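Local coordinates for protein alpha-rhamnosidase (Dictyoglomus thermophilum, PDB 6I60) that probably hydrolyses terminal non-reducing alpha-L-rhamnose residues from alpha-L-rhamnosides, as a multidomain glycoside hydrolase, at residues Cys110-Lys116 / Val132-Gly138; Lys49-Trp55 / Glu97-Glu103; Tyr300-Asp306 / Leu412-Ile418. One frame throughout, in Å; residues are numbered along the deposited sequence.

Interactions 1 and 2 belong to one domain, the N-terminal immunoglobulin domain, and interaction 3 lies far off in the beta-rich middle of the chain. The first two have centres about 13 Å apart and join neighbouring strands in two different sheets: the one holding 112-120 and 133-137, and the three-stranded one holding 52-56 and 99-101. They meet where Phe53 packs against Trp115 and Phe135 between the two sheets, as in the core of an immunoglobulin fold. In chain order interaction 2 comes first, then interaction 1, then interaction 3, whose centre is about 42 Å from that of interaction 1. Interactions 1 and 2 thus hold together one small domain, while interaction 3 ties two other family regions to each other.

Interaction 1 (Cys110-Lys116 / Val132-Gly138); sequences CKVYFWK and VNTFETG
Backbone bonds pair Tyr113 with Phe135 and Trp115 with Asn133 in both directions, making strands 112-116 and 133-137 antiparallel neighbours in one sheet of the immunoglobulin domain. The straightest bond runs from Thr137 N to Lys111 O (3.1 Å, 174°), and past it Cys110 N reaches Gly138 O at 2.9 Å. Thr137 OG1 has one proton and two carbonyls in reach, Lys111 O at 2.9 Å and Glu108 O. Beside the strands, a water accepts from Trp115 NE1 at 2.7 Å and donates weakly to Thr134 O.

Tyr113, Trp115 and Phe135 form an aromatic cluster on one face. Phe135 holds CG between its backbone N and carbonyl carbon (chi1 62°), swinging the ring across to Tyr113, whose CB sits over one face in a CH-pi contact, 3.8 Å from the centroid. The two ring planes are only 16° apart, but the rings scarcely overlap; to the face of Trp115 Phe135 turns its edge, an offset edge-to-face pair.

On the other face, Val112 CG2 lies along the Glu136 side chain from CB to the carboxylate, which is salt-bridged to Arg191 and Arg193. Further along, Val132 CG1 packs on Phe114 CB at 3.7 Å.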
loop_
_atom_site.group_PDB
_atom_site.type_symbol
_atom_site.label_atom_id
_atom_site.label_comp_id
_atom_site.label_asym_id
_atom_site.label_seq_id
_atom_site.Cartn_x
_atom_site.Cartn_y
_atom_site.Cartn_z
ATOM N N CYS A 110 16.483 19.214 12.733
ATOM C CA CYS A 110 15.611 20.386 12.818
ATOM C C CYS A 110 15.993 21.492 11.839
ATOM O O CYS A 110 15.525 22.625 11.973
ATOM C CB CYS A 110 15.572 20.943 14.246
ATOM S SG CYS A 110 15.176 19.708 15.500
ATOM N N LYS A 111 16.823 21.194 10.846
ATOM C CA LYS A 111 17.231 22.181 9.858
ATOM C C LYS A 111 16.406 22.024 8.588
ATOM O O LYS A 111 16.077 20.906 8.182
ATOM C CB LYS A 111 18.723 22.055 9.538
ATOM C CG LYS A 111 19.638 22.610 10.623
ATOM C CD LYS A 111 20.670 23.568 10.047
ATOM C CE LYS A 111 21.941 23.586 10.886
ATOM N NZ LYS A 111 21.658 23.404 12.337
ATOM N N VAL A 112 16.069 23.153 7.969
ATOM C CA VAL A 112 15.347 23.181 6.702
ATOM C C VAL A 112 16.353 23.415 5.586
ATOM O O VAL A 112 17.184 24.329 5.670
ATOM C CB VAL A 112 14.254 24.267 6.706
ATOM C CG1 VAL A 112 13.905 24.697 5.284
ATOM C CG2 VAL A 112 13.015 23.768 7.429
ATOM N N TYR A 113 16.289 22.590 4.545
ATOM C CA TYR A 113 17.183 22.703 3.405
ATOM C C TYR A 113 16.394 23.044 2.146
ATOM O O TYR A 113 15.176 22.863 2.079
ATOM C CB TYR A 113 17.976 21.408 3.190
ATOM C CG TYR A 113 18.813 21.004 4.380
ATOM C CD1 TYR A 113 18.275 20.235 5.406
ATOM C CD2 TYR A 113 20.142 21.391 4.481
ATOM C CE1 TYR A 113 19.038 19.865 6.499
ATOM C CE2 TYR A 113 20.912 21.026 5.568
ATOM C CZ TYR A 113 20.356 20.263 6.575
ATOM O OH TYR A 113 21.127 19.899 7.656
ATOM N N PHE A 114 17.115 23.545 1.147
ATOM C CA PHE A 114 16.545 23.928 -0.135
ATOM C C PHE A 114 17.331 23.245 -1.244
ATOM O O PHE A 114 18.531 22.989 -1.101
ATOM C CB PHE A 114 16.570 25.453 -0.331
ATOM C CG PHE A 114 16.039 26.228 0.845
ATOM C CD1 PHE A 114 16.843 26.489 1.945
ATOM C CD2 PHE A 114 14.736 26.701 0.850
ATOM C CE1 PHE A 114 16.355 27.195 3.027
ATOM C CE2 PHE A 114 14.244 27.412 1.930
ATOM C CZ PHE A 114 15.055 27.660 3.018
ATOM N N TRP A 115 16.655 22.949 -2.353
ATOM C CA TRP A 115 17.339 22.282 -3.452
ATOM C C TRP A 115 16.639 22.564 -4.772
ATOM O O TRP A 115 15.408 22.567 -4.845
ATOM C CB TRP A 115 17.442 20.768 -3.213
ATOM C CG TRP A 115 16.146 20.009 -3.307
ATOM C CD1 TRP A 115 15.066 20.119 -2.479
ATOM C CD2 TRP A 115 15.810 19.002 -4.272
ATOM N NE1 TRP A 115 14.076 19.250 -2.874
ATOM C CE2 TRP A 115 14.508 18.554 -3.972
ATOM C CE3 TRP A 115 16.482 18.441 -5.364
ATOM C CZ2 TRP A 115 13.865 17.571 -4.724
ATOM C CZ3 TRP A 115 15.842 17.465 -6.108
ATOM C CH2 TRP A 115 14.548 17.040 -5.784
ATOM N N LYS A 116 17.442 22.812 -5.804
ATOM C CA LYS A 116 17.002 22.908 -7.187
ATOM C C LYS A 116 17.781 21.896 -8.018
ATOM O O LYS A 116 18.704 21.240 -7.528
ATOM C CB LYS A 116 17.197 24.325 -7.741
ATOM C CG LYS A 116 17.320 25.402 -6.678
ATOM C CD LYS A 116 18.007 26.645 -7.222
ATOM C CE LYS A 116 19.504 26.426 -7.377
ATOM N NZ LYS A 116 20.194 27.643 -7.890
ATOM N N VAL A 132 12.823 26.332 -6.413
ATOM C CA VAL A 132 13.438 25.914 -5.158
ATOM C C VAL A 132 12.446 25.087 -4.354
ATOM O O VAL A 132 11.358 25.559 -4.003
ATOM C CB VAL A 132 13.922 27.133 -4.366
ATOM C CG1 VAL A 132 14.349 26.724 -2.965
ATOM C CG2 VAL A 132 15.061 27.820 -5.103
ATOM N N ASN A 133 12.815 23.842 -4.065
ATOM C CA ASN A 133 12.029 22.969 -3.212
ATOM C C ASN A 133 12.632 22.954 -1.809
ATOM O O ASN A 133 13.606 23.650 -1.513
ATOM C CB ASN A 133 11.950 21.563 -3.810
ATOM C CG ASN A 133 10.718 21.368 -4.673
ATOM O OD1 ASN A 133 10.575 21.999 -5.722
ATOM N ND2 ASN A 133 9.818 20.495 -4.232
ATOM N N THR A 134 12.045 22.145 -0.931
ATOM C CA THR A 134 12.397 22.193 0.480
ATOM C C THR A 134 12.183 20.825 1.108
ATOM O O THR A 134 11.196 20.150 0.811
ATOM C CB THR A 134 11.560 23.256 1.209
ATOM O OG1 THR A 134 12.091 24.558 0.930
ATOM C CG2 THR A 134 11.555 23.027 2.715
ATOM N N PHE A 135 13.120 20.416 1.961
ATOM C CA PHE A 135 12.915 19.267 2.831
ATOM C C PHE A 135 13.453 19.604 4.213
ATOM O O PHE A 135 14.557 20.142 4.337
ATOM C CB PHE A 135 13.583 17.999 2.273
ATOM C CG PHE A 135 15.079 18.090 2.148
ATOM C CD1 PHE A 135 15.661 18.674 1.035
ATOM C CD2 PHE A 135 15.903 17.561 3.130
ATOM C CE1 PHE A 135 17.035 18.747 0.913
ATOM C CE2 PHE A 135 17.278 17.631 3.014
ATOM C CZ PHE A 135 17.844 18.224 1.904
ATOM N N GLU A 136 12.663 19.312 5.242
ATOM C CA GLU A 136 13.017 19.611 6.623
ATOM C C GLU A 136 13.342 18.321 7.362
ATOM O O GLU A 136 12.591 17.344 7.276
ATOM C CB GLU A 136 11.882 20.350 7.337
ATOM C CG GLU A 136 12.090 20.487 8.839
ATOM C CD GLU A 136 11.191 21.536 9.465
ATOM O OE1 GLU A 136 10.475 22.234 8.718
ATOM O OE2 GLU A 136 11.195 21.658 10.709
ATOM N N THR A 137 14.454 18.324 8.089
ATOM C CA THR A 137 14.837 17.168 8.882
ATOM C C THR A 137 14.107 17.181 10.218
ATOM O O THR A 137 13.860 18.242 10.798
ATOM C CB THR A 137 16.350 17.147 9.107
ATOM O OG1 THR A 137 16.782 18.426 9.582
ATOM C CG2 THR A 137 17.076 16.827 7.809
ATOM N N GLY A 138 13.795 15.995 10.708
ATOM C CA GLY A 138 13.124 15.833 11.969
ATOM C C GLY A 138 14.117 15.886 13.098
ATOM O O GLY A 138 15.010 16.701 13.091
HETATM O O HOH W 1 12.050 18.546 -1.168
#

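Interaction 2 (Lys49-Trp55 / Glu97-Glu103); sequences KNPIFSW and EQVIKYE
Trp55 and Gln98 both hold CG between the backbone N and the carbonyl carbon (chi1 55° and 58°), and these torsions bring the indole and the glutamine stem together at the end of an antiparallel pairing in the immunoglobulin domain. Strand 99-101 is an outer strand of a three-stranded sheet, with 52-55 next to it. Gln98 CB lies over the indole face in a CH-pi contact, 3.9 Å from the centroid of the five-membered ring. From there the extended chain carries NE2 to Trp55 O, a 2.8 Å bond in the carbonyl plane. The other end of that amide, OE1, is taken by Lys868 and Asn891, so Gln98 ties this domain to a distant part of the chain. Farther round the indole, Trp55 CH2 meets Ile100 CG1 at 3.5 Å.

Mid-strand, Phe53 and Ile100 exchange two backbone bonds, and on the face bearing Ile52 and Val99 the branches Ile52 CG2 and Val99 CG1 touch. Toward the loop end, Tyr102 lies alongside Pro51 and Phe53; its CB packs on Pro51 CD at 3.6 Å and its CD1 on Phe53 CE2. The tyrosine backbone is gripped twice: its N-H bonds to Pro51 O, and Asn50 ND2, with the carbonyl oxygen close to its amide plane, donates to Tyr102 O at 2.7 Å and 167°.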
loop_
_atom_site.group_PDB
_atom_site.type_symbol
_atom_site.label_atom_id
_atom_site.label_comp_id
_atom_site.label_asym_id
_atom_site.label_seq_id
_atom_site.Cartn_x
_atom_site.Cartn_y
_atom_site.Cartn_z
ATOM N N LYS A 49 19.559 10.073 6.722
ATOM C CA LYS A 49 20.739 10.911 6.532
ATOM C C LYS A 49 21.049 11.108 5.055
ATOM O O LYS A 49 21.600 12.145 4.669
ATOM C CB LYS A 49 21.942 10.303 7.253
ATOM C CG LYS A 49 21.737 10.114 8.747
ATOM C CD LYS A 49 22.248 11.310 9.534
ATOM C CE LYS A 49 22.002 11.136 11.026
ATOM N NZ LYS A 49 22.839 10.053 11.615
ATOM N N ASN A 50 20.701 10.131 4.215
ATOM C CA ASN A 50 20.875 10.215 2.767
ATOM C C ASN A 50 19.517 9.998 2.108
ATOM O O ASN A 50 19.217 8.894 1.631
ATOM C CB ASN A 50 21.898 9.195 2.271
ATOM C CG ASN A 50 23.227 9.310 2.987
ATOM O OD1 ASN A 50 23.343 8.972 4.165
ATOM N ND2 ASN A 50 24.240 9.792 2.276
ATOM N N PRO A 51 18.670 11.025 2.064
ATOM C CA PRO A 51 17.351 10.872 1.437
ATOM C C PRO A 51 17.465 10.692 -0.070
ATOM O O PRO A 51 18.526 10.851 -0.677
ATOM C CB PRO A 51 16.631 12.177 1.793
ATOM C CG PRO A 51 17.729 13.157 2.048
ATOM C CD PRO A 51 18.855 12.366 2.647
ATOM N N ILE A 52 16.331 10.355 -0.678
ATOM C CA ILE A 52 16.243 10.099 -2.111
ATOM C C ILE A 52 15.604 11.305 -2.790
ATOM O O ILE A 52 14.557 11.796 -2.347
ATOM C CB ILE A 52 15.441 8.817 -2.396
ATOM C CG1 ILE A 52 16.069 7.619 -1.679
ATOM C CG2 ILE A 52 15.349 8.566 -3.892
ATOM C CD1 ILE A 52 17.358 7.129 -2.308
ATOM N N PHE A 53 16.231 11.781 -3.862
ATOM C CA PHE A 53 15.728 12.900 -4.648
ATOM C C PHE A 53 15.265 12.404 -6.012
ATOM O O PHE A 53 15.867 11.491 -6.588
ATOM C CB PHE A 53 16.801 13.980 -4.823
ATOM C CG PHE A 53 17.158 14.697 -3.551
ATOM C CD1 PHE A 53 16.436 15.805 -3.138
ATOM C CD2 PHE A 53 18.215 14.263 -2.768
ATOM C CE1 PHE A 53 16.761 16.467 -1.968
ATOM C CE2 PHE A 53 18.545 14.919 -1.596
ATOM C CZ PHE A 53 17.817 16.023 -1.197
ATOM N N SER A 54 14.198 13.011 -6.526
ATOM C CA SER A 54 13.635 12.605 -7.804
ATOM C C SER A 54 12.987 13.808 -8.472
ATOM O O SER A 54 12.673 14.809 -7.824
ATOM C CB SER A 54 12.618 11.469 -7.635
ATOM O OG SER A 54 11.859 11.638 -6.450
ATOM N N TRP A 55 12.788 13.692 -9.785
ATOM C CA TRP A 55 12.188 14.762 -10.571
ATOM C C TRP A 55 11.695 14.193 -11.893
ATOM O O TRP A 55 12.153 13.141 -12.346
ATOM C CB TRP A 55 13.181 15.900 -10.823
ATOM C CG TRP A 55 14.457 15.434 -11.451
ATOM C CD1 TRP A 55 14.679 15.191 -12.776
ATOM C CD2 TRP A 55 15.688 15.145 -10.778
ATOM N NE1 TRP A 55 15.973 14.770 -12.970
ATOM C CE2 TRP A 55 16.614 14.734 -11.759
ATOM C CE3 TRP A 55 16.098 15.197 -9.443
ATOM C CZ2 TRP A 55 17.921 14.378 -11.446
ATOM C CZ3 TRP A 55 17.394 14.842 -9.135
ATOM C CH2 TRP A 55 18.292 14.439 -10.132
ATOM N N GLU A 97 19.957 8.928 -14.937
ATOM C CA GLU A 97 19.062 8.617 -13.830
ATOM C C GLU A 97 18.432 9.886 -13.266
ATOM O O GLU A 97 19.065 10.945 -13.214
ATOM C CB GLU A 97 19.822 7.874 -12.732
ATOM C CG GLU A 97 20.064 6.404 -13.034
ATOM C CD GLU A 97 18.781 5.649 -13.345
ATOM O OE1 GLU A 97 18.801 4.785 -14.248
ATOM O OE2 GLU A 97 17.753 5.918 -12.686
ATOM N N GLN A 98 17.169 9.772 -12.846
ATOM C CA GLN A 98 16.454 10.869 -12.200
ATOM C C GLN A 98 16.021 10.507 -10.783
ATOM O O GLN A 98 15.148 11.170 -10.214
ATOM C CB GLN A 98 15.243 11.295 -13.033
ATOM C CG GLN A 98 14.245 10.187 -13.310
ATOM C CD GLN A 98 13.449 10.432 -14.578
ATOM O OE1 GLN A 98 13.490 9.633 -15.514
ATOM N NE2 GLN A 98 12.724 11.545 -14.617
ATOM N N VAL A 99 16.612 9.461 -10.208
ATOM C CA VAL A 99 16.383 9.065 -8.822
ATOM C C VAL A 99 17.758 8.907 -8.184
ATOM O O VAL A 99 18.472 7.937 -8.470
ATOM C CB VAL A 99 15.568 7.770 -8.710
ATOM C CG1 VAL A 99 15.518 7.297 -7.268
ATOM C CG2 VAL A 99 14.162 7.977 -9.247
ATOM N N ILE A 100 18.134 9.857 -7.331
ATOM C CA ILE A 100 19.490 9.939 -6.805
ATOM C C ILE A 100 19.467 9.793 -5.290
ATOM O O ILE A 100 18.503 10.174 -4.618
ATOM C CB ILE A 100 20.180 11.263 -7.206
ATOM C CG1 ILE A 100 19.762 11.684 -8.615
ATOM C CG2 ILE A 100 21.692 11.125 -7.124
ATOM C CD1 ILE A 100 20.234 10.744 -9.704
ATOM N N LYS A 101 20.548 9.231 -4.757
ATOM C CA LYS A 101 20.764 9.163 -3.320
ATOM C C LYS A 101 21.613 10.349 -2.878
ATOM O O LYS A 101 22.591 10.711 -3.539
ATOM C CB LYS A 101 21.446 7.847 -2.939
ATOM C CG LYS A 101 21.927 7.772 -1.495
ATOM C CD LYS A 101 23.100 6.810 -1.356
ATOM C CE LYS A 101 23.270 6.340 0.082
ATOM N NZ LYS A 101 24.122 5.119 0.182
ATOM N N TYR A 102 21.223 10.955 -1.759
ATOM C CA TYR A 102 21.914 12.135 -1.256
ATOM C C TYR A 102 23.340 11.794 -0.845
ATOM O O TYR A 102 23.593 10.775 -0.197
ATOM C CB TYR A 102 21.149 12.722 -0.070
ATOM C CG TYR A 102 21.852 13.863 0.628
ATOM C CD1 TYR A 102 21.876 15.133 0.070
ATOM C CD2 TYR A 102 22.480 13.674 1.852
ATOM C CE1 TYR A 102 22.511 16.180 0.705
ATOM C CE2 TYR A 102 23.120 14.715 2.495
ATOM C CZ TYR A 102 23.130 15.967 1.917
ATOM O OH TYR A 102 23.763 17.013 2.549
ATOM N N GLU A 103 24.280 12.664 -1.229
ATOM C CA GLU A 103 25.695 12.453 -0.947
ATOM C C GLU A 103 26.389 13.755 -0.563
ATOM O O GLU A 103 27.579 13.933 -0.845
ATOM C CB GLU A 103 26.410 11.825 -2.147
ATOM C CG GLU A 103 26.147 10.342 -2.343
ATOM C CD GLU A 103 26.845 9.792 -3.573
ATOM O OE1 GLU A 103 26.830 10.474 -4.619
ATOM O OE2 GLU A 103 27.411 8.680 -3.496
#

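Interaction 3 (Tyr300-Asp306 / Leu412-Ile418); sequences YHGEIYD and LATDVYI
His301 ND1 accepts the Leu412 backbone N-H at 3.2 Å and nearly straight (170°), the donor tilted a little from the ring plane. The histidine CG lies anti to the carbonyl carbon (chi1 -49°), which puts ND1 beside that N-H. Leu412 CB rests by ND1 and His301 CB, the side chains crossing at about a right angle. With an alanine in place of the histidine, the Leu412 N-H would probably lose its acceptor and Leu412 CB the ring beside it.

Gly302 has backbone angles that a side chain would not tolerate, and any CB would meet Thr414 O. Nearby, Asp415 OD1 takes the Glu303 N-H at 2.9 Å while OD2 bonds to His434. Beyond this the strands pair in parallel: Val416 N donates to Glu303 O, Tyr305 N to Val416 O and Ile418 N to Tyr305 O.

Tyr305 and Tyr417 both set CG anti to the backbone N; the shared torsion lays the rings side by side, pointing the same way, their planes at 31° and CD1 of Tyr305 3.5 Å from CE1 of Tyr417. On the other face Ile304 CG1 meets Val416 CB at 3.9 Å, and Ile418 CD1 packs on the Asp306 carboxylate, salt-bridged to Arg308 and Lys309.

This parallel pair links the alpha-L-rhamnosidase N-terminal region to the concanavalin-like region, each strand having an antiparallel neighbour on its other side, 288-298 for 302-306 and 388-394 for 414-418.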
loop_
_atom_site.group_PDB
_atom_site.type_symbol
_atom_site.label_atom_id
_atom_site.label_comp_id
_atom_site.label_asym_id
_atom_site.label_seq_id
_atom_site.Cartn_x
_atom_site.Cartn_y
_atom_site.Cartn_z
ATOM N N TYR A 300 -10.577 -3.716 17.118
ATOM C CA TYR A 300 -11.487 -4.792 16.736
ATOM C C TYR A 300 -12.900 -4.540 17.242
ATOM O O TYR A 300 -13.875 -4.883 16.563
ATOM C CB TYR A 300 -10.986 -6.135 17.274
ATOM C CG TYR A 300 -9.715 -6.649 16.637
ATOM C CD1 TYR A 300 -8.960 -7.635 17.261
ATOM C CD2 TYR A 300 -9.271 -6.159 15.417
ATOM C CE1 TYR A 300 -7.798 -8.114 16.692
ATOM C CE2 TYR A 300 -8.108 -6.633 14.836
ATOM C CZ TYR A 300 -7.376 -7.610 15.480
ATOM O OH TYR A 300 -6.218 -8.085 14.911
ATOM N N HIS A 301 -13.034 -3.949 18.430
ATOM C CA HIS A 301 -14.310 -3.902 19.127
ATOM C C HIS A 301 -14.949 -2.522 19.181
ATOM O O HIS A 301 -16.105 -2.414 19.603
ATOM C CB HIS A 301 -14.139 -4.435 20.554
ATOM C CG HIS A 301 -13.418 -5.744 20.620
ATOM N ND1 HIS A 301 -13.954 -6.916 20.131
ATOM C CD2 HIS A 301 -12.196 -6.066 21.109
ATOM C CE1 HIS A 301 -13.097 -7.904 20.321
ATOM N NE2 HIS A 301 -12.023 -7.415 20.912
ATOM N N GLY A 302 -14.246 -1.474 18.774
ATOM C CA GLY A 302 -14.840 -0.155 18.705
ATOM C C GLY A 302 -14.432 0.739 19.857
ATOM O O GLY A 302 -13.489 0.472 20.607
ATOM N N GLU A 303 -15.178 1.835 19.992
ATOM C CA GLU A 303 -14.880 2.868 20.971
ATOM C C GLU A 303 -16.174 3.337 21.618
ATOM O O GLU A 303 -17.216 3.405 20.962
ATOM C CB GLU A 303 -14.138 4.049 20.317
ATOM C CG GLU A 303 -14.422 5.418 20.923
ATOM C CD GLU A 303 -14.190 6.554 19.940
ATOM O OE1 GLU A 303 -13.134 6.556 19.273
ATOM O OE2 GLU A 303 -15.061 7.447 19.833
ATOM N N ILE A 304 -16.103 3.648 22.912
ATOM C CA ILE A 304 -17.233 4.168 23.673
ATOM C C ILE A 304 -16.921 5.603 24.076
ATOM O O ILE A 304 -15.864 5.874 24.658
ATOM C CB ILE A 304 -17.525 3.299 24.907
ATOM C CG1 ILE A 304 -17.903 1.880 24.481
ATOM C CG2 ILE A 304 -18.624 3.919 25.750
ATOM C CD1 ILE A 304 -17.371 0.815 25.404
ATOM N N TYR A 305 -17.840 6.518 23.768
ATOM C CA TYR A 305 -17.680 7.943 24.052
ATOM C C TYR A 305 -18.837 8.396 24.933
ATOM O O TYR A 305 -19.978 8.494 24.468
ATOM C CB TYR A 305 -17.629 8.751 22.757
ATOM C CG TYR A 305 -17.205 10.197 22.923
ATOM C CD1 TYR A 305 -18.093 11.156 23.398
ATOM C CD2 TYR A 305 -15.921 10.605 22.588
ATOM C CE1 TYR A 305 -17.709 12.475 23.544
ATOM C CE2 TYR A 305 -15.529 11.922 22.730
ATOM C CZ TYR A 305 -16.428 12.853 23.208
ATOM O OH TYR A 305 -16.043 14.167 23.354
ATOM N N ASP A 306 -18.545 8.683 26.200
ATOM C CA ASP A 306 -19.546 9.160 27.153
ATOM C C ASP A 306 -19.451 10.680 27.209
ATOM O O ASP A 306 -18.525 11.234 27.808
ATOM C CB ASP A 306 -19.335 8.532 28.526
ATOM C CG ASP A 306 -20.510 8.764 29.461
ATOM O OD1 ASP A 306 -20.754 7.908 30.338
ATOM O OD2 ASP A 306 -21.187 9.805 29.318
ATOM N N LEU A 412 -16.129 -7.189 17.864
ATOM C CA LEU A 412 -17.419 -6.585 18.181
ATOM C C LEU A 412 -17.812 -5.550 17.134
ATOM O O LEU A 412 -18.919 -5.593 16.586
ATOM C CB LEU A 412 -17.373 -5.957 19.572
ATOM C CG LEU A 412 -17.866 -6.831 20.724
ATOM C CD1 LEU A 412 -18.167 -5.971 21.940
ATOM C CD2 LEU A 412 -19.091 -7.630 20.305
ATOM N N ALA A 413 -16.909 -4.610 16.845
ATOM C CA ALA A 413 -17.114 -3.597 15.807
ATOM C C ALA A 413 -18.372 -2.771 16.066
ATOM O O ALA A 413 -19.129 -2.454 15.146
ATOM C CB ALA A 413 -17.155 -4.230 14.414
ATOM N N THR A 414 -18.602 -2.420 17.329
ATOM C CA THR A 414 -19.705 -1.549 17.712
ATOM C C THR A 414 -19.164 -0.330 18.449
ATOM O O THR A 414 -18.260 -0.445 19.282
ATOM C CB THR A 414 -20.732 -2.279 18.592
ATOM O OG1 THR A 414 -20.266 -2.321 19.945
ATOM C CG2 THR A 414 -20.953 -3.696 18.099
ATOM N N ASP A 415 -19.719 0.837 18.126
ATOM C CA ASP A 415 -19.383 2.089 18.791
ATOM C C ASP A 415 -20.591 2.584 19.574
ATOM O O ASP A 415 -21.732 2.469 19.113
ATOM C CB ASP A 415 -18.937 3.150 17.782
ATOM C CG ASP A 415 -17.716 2.721 16.989
ATOM O OD1 ASP A 415 -16.770 2.189 17.605
ATOM O OD2 ASP A 415 -17.700 2.911 15.755
ATOM N N VAL A 416 -20.336 3.128 20.761
ATOM C CA VAL A 416 -21.384 3.575 21.669
ATOM C C VAL A 416 -21.134 5.035 22.017
ATOM O O VAL A 416 -20.018 5.403 22.402
ATOM C CB VAL A 416 -21.434 2.713 22.946
ATOM C CG1 VAL A 416 -22.235 3.410 24.036
ATOM C CG2 VAL A 416 -22.018 1.346 22.634
ATOM N N TYR A 417 -22.168 5.863 21.877
ATOM C CA TYR A 417 -22.093 7.278 22.223
ATOM C C TYR A 417 -23.232 7.614 23.172
ATOM O O TYR A 417 -24.400 7.362 22.856
ATOM C CB TYR A 417 -22.161 8.158 20.974
ATOM C CG TYR A 417 -22.243 9.638 21.273
ATOM C CD1 TYR A 417 -21.126 10.344 21.700
ATOM C CD2 TYR A 417 -23.438 10.330 21.124
ATOM C CE1 TYR A 417 -21.198 11.698 21.971
ATOM C CE2 TYR A 417 -23.519 11.682 21.392
ATOM C CZ TYR A 417 -22.397 12.361 21.815
ATOM O OH TYR A 417 -22.479 13.709 22.081
ATOM N N ILE A 418 -22.894 8.179 24.328
ATOM C CA ILE A 418 -23.875 8.613 25.315
ATOM C C ILE A 418 -24.030 10.121 25.189
ATOM O O ILE A 418 -23.057 10.870 25.347
ATOM C CB ILE A 418 -23.459 8.211 26.738
ATOM C CG1 ILE A 418 -23.326 6.691 26.842
ATOM C CG2 ILE A 418 -24.470 8.720 27.752
ATOM C CD1 ILE A 418 -21.976 6.233 27.339
#